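Local coordinates for immunoreactive 84kD antigen PG93 (Porphyromonas gingivalis, PDB 5M11), which serves as an essential surface component of the type-IX secretion system and binds zinc and calcium ions, at residues D372-A377 and R423-A428. Residues are numbered along the deposited sequence; the frame is centred on the assembly and turned at random.
Sequences DAIDIA and RVKAIA
Strand 373-377 and strand 423-425 run in broadly the same direction at 47° with their axes 6.7 Å apart at closest approach, and the second segment turns a corner at Ala426 before resuming as strand 427-428. Side chains, rather than a ladder of backbone hydrogen bonds, fill the gap between them. A classic beta bulge, in which Ile374 and Asp375 both face Gly389, lets these two successive residues point toward the neighbouring strand. Asp375 reaches into the corner: its OD2 lies 3.0 Å from Ala426 N and takes a weak hydrogen bond from Ile427 N (3.4 Å, 149° at the hydrogen). The other oxygen, OD1, turns back to its own strand and accepts a weak bond from Ile376 N. OD1 also lies close to Glu318 OE2, so the like charges could raise the pKa of one of the two carboxylates. Lys425 is fully extended, with CG anti to its backbone N, and crosses Ile374 at about a right angle; Ile374 CD1 rests on its aliphatic stem, 3.6 Å from Lys425 CG. The stem then leads away from the carboxylate, leaving Lys425 NZ 6.1 Å from Asp375 OD2, and the ammonium hydrogen-bonds Tyr317 OH. Ile427 slides past Asp375 in the opposite direction, laying CG1 against Asp375 CB and bringing CD1 to 3.7 Å from Ala377 CB. Asn472 of the following sheet touches both Asp375 and Lys425. Each segment belongs to the first strand of a four-stranded antiparallel sheet, and this packing of successive first strands is characteristic of adjoining blades in a beta-propeller, here close to His340, a zinc ligand, and to Glu318, which can bind zinc although its ion is absent here.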
ATOM      1  N   ASP A 372      14.510 -10.338   2.240  1.00 81.03           N
ATOM      2  CA  ASP A 372      13.680 -10.178   3.422  1.00 78.08           C
ATOM      3  C   ASP A 372      14.312  -9.245   4.437  1.00 77.49           C
ATOM      4  O   ASP A 372      14.601  -9.655   5.565  1.00 76.51           O
ATOM      5  CB  ASP A 372      13.341 -11.539   4.065  1.00 82.11           C
ATOM      6  CG  ASP A 372      13.077 -12.655   3.075  1.00 95.86           C
ATOM      7  OD1 ASP A 372      12.034 -12.599   2.380  1.00 96.38           O
ATOM      8  OD2 ASP A 372      13.919 -13.581   2.988  1.00104.29           O
ATOM      9  N   ALA A 373      14.527  -7.982   4.029  1.00 71.72           N
ATOM     10  CA  ALA A 373      14.986  -6.919   4.921  1.00 68.62           C
ATOM     11  C   ALA A 373      13.789  -6.580   5.814  1.00 71.11           C
ATOM     12  O   ALA A 373      12.749  -6.174   5.298  1.00 70.19           O
ATOM     13  CB  ALA A 373      15.451  -5.719   4.109  1.00 68.53           C
ATOM     14  N   ILE A 374      13.879  -6.855   7.120  1.00 68.11           N
ATOM     15  CA  ILE A 374      12.707  -6.716   7.990  1.00 67.65           C
ATOM     16  C   ILE A 374      12.822  -5.680   9.149  1.00 70.19           C
ATOM     17  O   ILE A 374      11.798  -5.427   9.807  1.00 70.30           O
ATOM     18  CB  ILE A 374      12.317  -8.099   8.568  1.00 72.56           C
ATOM     19  CG1 ILE A 374      13.542  -8.842   9.118  1.00 73.90           C
ATOM     20  CG2 ILE A 374      11.574  -8.930   7.534  1.00 75.70           C
ATOM     21  CD1 ILE A 374      13.254  -9.572  10.247  1.00 84.69           C
ATOM     22  N   ASP A 375      14.019  -5.113   9.422  1.00 64.40           N
ATOM     23  CA  ASP A 375      14.148  -4.102  10.478  1.00 61.82           C
ATOM     24  C   ASP A 375      15.266  -3.091  10.172  1.00 63.83           C
ATOM     25  O   ASP A 375      16.279  -3.415   9.549  1.00 63.41           O
ATOM     26  CB  ASP A 375      14.347  -4.723  11.884  1.00 64.00           C
ATOM     27  CG  ASP A 375      13.684  -3.980  13.057  1.00 75.89           C
ATOM     28  OD1 ASP A 375      13.369  -2.768  12.911  1.00 74.32           O
ATOM     29  OD2 ASP A 375      13.512  -4.598  14.127  1.00 85.45           O
ATOM     30  N   ILE A 376      15.030  -1.847  10.598  1.00 59.72           N
ATOM     31  CA  ILE A 376      15.935  -0.717  10.459  1.00 59.65           C
ATOM     32  C   ILE A 376      16.317  -0.220  11.847  1.00 63.62           C
ATOM     33  O   ILE A 376      15.527  -0.336  12.800  1.00 63.61           O
ATOM     34  CB  ILE A 376      15.310   0.439   9.617  1.00 62.49           C
ATOM     35  CG1 ILE A 376      14.419  -0.073   8.435  1.00 64.26           C
ATOM     36  CG2 ILE A 376      16.386   1.438   9.133  1.00 63.00           C
ATOM     37  CD1 ILE A 376      15.152  -0.657   7.180  1.00 74.61           C
ATOM     38  N   ALA A 377      17.545   0.318  11.958  1.00 59.24           N
ATOM     39  CA  ALA A 377      18.078   0.965  13.151  1.00 57.78           C
ATOM     40  C   ALA A 377      18.932   2.113  12.683  1.00 60.30           C
ATOM     41  O   ALA A 377      19.910   1.888  11.983  1.00 61.82           O
ATOM     42  CB  ALA A 377      18.862  -0.011  14.016  1.00 58.97           C
ATOM     43  N   ARG A 423      19.266 -14.834  10.791  1.00 78.50           N
ATOM     44  CA  ARG A 423      18.020 -14.084  10.790  1.00 75.51           C
ATOM     45  C   ARG A 423      18.015 -13.035  11.916  1.00 74.89           C
ATOM     46  O   ARG A 423      17.883 -13.383  13.088  1.00 74.85           O
ATOM     47  CB  ARG A 423      16.832 -15.040  10.866  1.00 78.16           C
ATOM     48  CG  ARG A 423      17.044 -16.282  11.715  1.00 95.96           C
ATOM     49  CD  ARG A 423      15.911 -17.271  11.519  1.00107.77           C
ATOM     50  NE  ARG A 423      15.880 -17.820  10.164  1.00111.03           N
ATOM     51  CZ  ARG A 423      15.815 -19.116   9.880  1.00127.94           C
ATOM     52  NH1 ARG A 423      15.796 -20.018  10.858  1.00113.87           N
ATOM     53  NH2 ARG A 423      15.787 -19.525   8.622  1.00120.35           N
ATOM     54  N   VAL A 424      18.170 -11.741  11.530  1.00 67.57           N
ATOM     55  CA  VAL A 424      18.304 -10.576  12.418  1.00 64.13           C
ATOM     56  C   VAL A 424      17.018  -9.706  12.459  1.00 63.94           C
ATOM     57  O   VAL A 424      16.676  -9.063  11.457  1.00 62.86           O
ATOM     58  CB  VAL A 424      19.534  -9.696  11.981  1.00 67.35           C
ATOM     59  CG1 VAL A 424      19.813  -8.568  12.977  1.00 64.75           C
ATOM     60  CG2 VAL A 424      20.792 -10.534  11.759  1.00 69.40           C
ATOM     61  N   LYS A 425      16.368  -9.632  13.637  1.00 57.42           N
ATOM     62  CA  LYS A 425      15.194  -8.780  13.886  1.00 55.09           C
ATOM     63  C   LYS A 425      15.362  -8.057  15.246  1.00 58.71           C
ATOM     64  O   LYS A 425      16.291  -8.395  15.969  1.00 60.16           O
ATOM     65  CB  LYS A 425      13.866  -9.572  13.823  1.00 57.89           C
ATOM     66  CG  LYS A 425      12.682  -8.635  13.657  1.00 63.85           C
ATOM     67  CD  LYS A 425      11.309  -9.246  13.565  1.00 74.52           C
ATOM     68  CE  LYS A 425      10.381  -8.073  13.293  1.00 83.40           C
ATOM     69  NZ  LYS A 425       8.968  -8.468  13.094  1.00 89.85           N
ATOM     70  N   ALA A 426      14.484  -7.066  15.588  1.00 52.89           N
ATOM     71  CA  ALA A 426      14.478  -6.267  16.834  1.00 50.75           C
ATOM     72  C   ALA A 426      15.818  -5.506  17.081  1.00 53.46           C
ATOM     73  O   ALA A 426      16.399  -5.610  18.172  1.00 53.35           O
ATOM     74  CB  ALA A 426      14.129  -7.144  18.033  1.00 52.32           C
ATOM     75  N   ILE A 427      16.276  -4.705  16.078  1.00 48.95           N
ATOM     76  CA  ILE A 427      17.533  -3.928  16.164  1.00 48.11           C
ATOM     77  C   ILE A 427      17.279  -2.464  16.552  1.00 52.57           C
ATOM     78  O   ILE A 427      16.449  -1.790  15.928  1.00 53.22           O
ATOM     79  CB  ILE A 427      18.427  -3.997  14.888  1.00 50.57           C
ATOM     80  CG1 ILE A 427      17.635  -3.683  13.584  1.00 49.91           C
ATOM     81  CG2 ILE A 427      19.145  -5.335  14.825  1.00 52.16           C
ATOM     82  CD1 ILE A 427      18.495  -3.315  12.328  1.00 54.93           C
ATOM     83  N   ALA A 428      18.042  -1.962  17.551  1.00 47.37           N
ATOM     84  CA  ALA A 428      17.951  -0.573  18.001  1.00 45.63           C
ATOM     85  C   ALA A 428      19.315  -0.068  18.482  1.00 51.93           C
ATOM     86  O   ALA A 428      20.236  -0.864  18.668  1.00 50.20           O
ATOM     87  CB  ALA A 428      16.914  -0.450  19.108  1.00 45.37           C
TER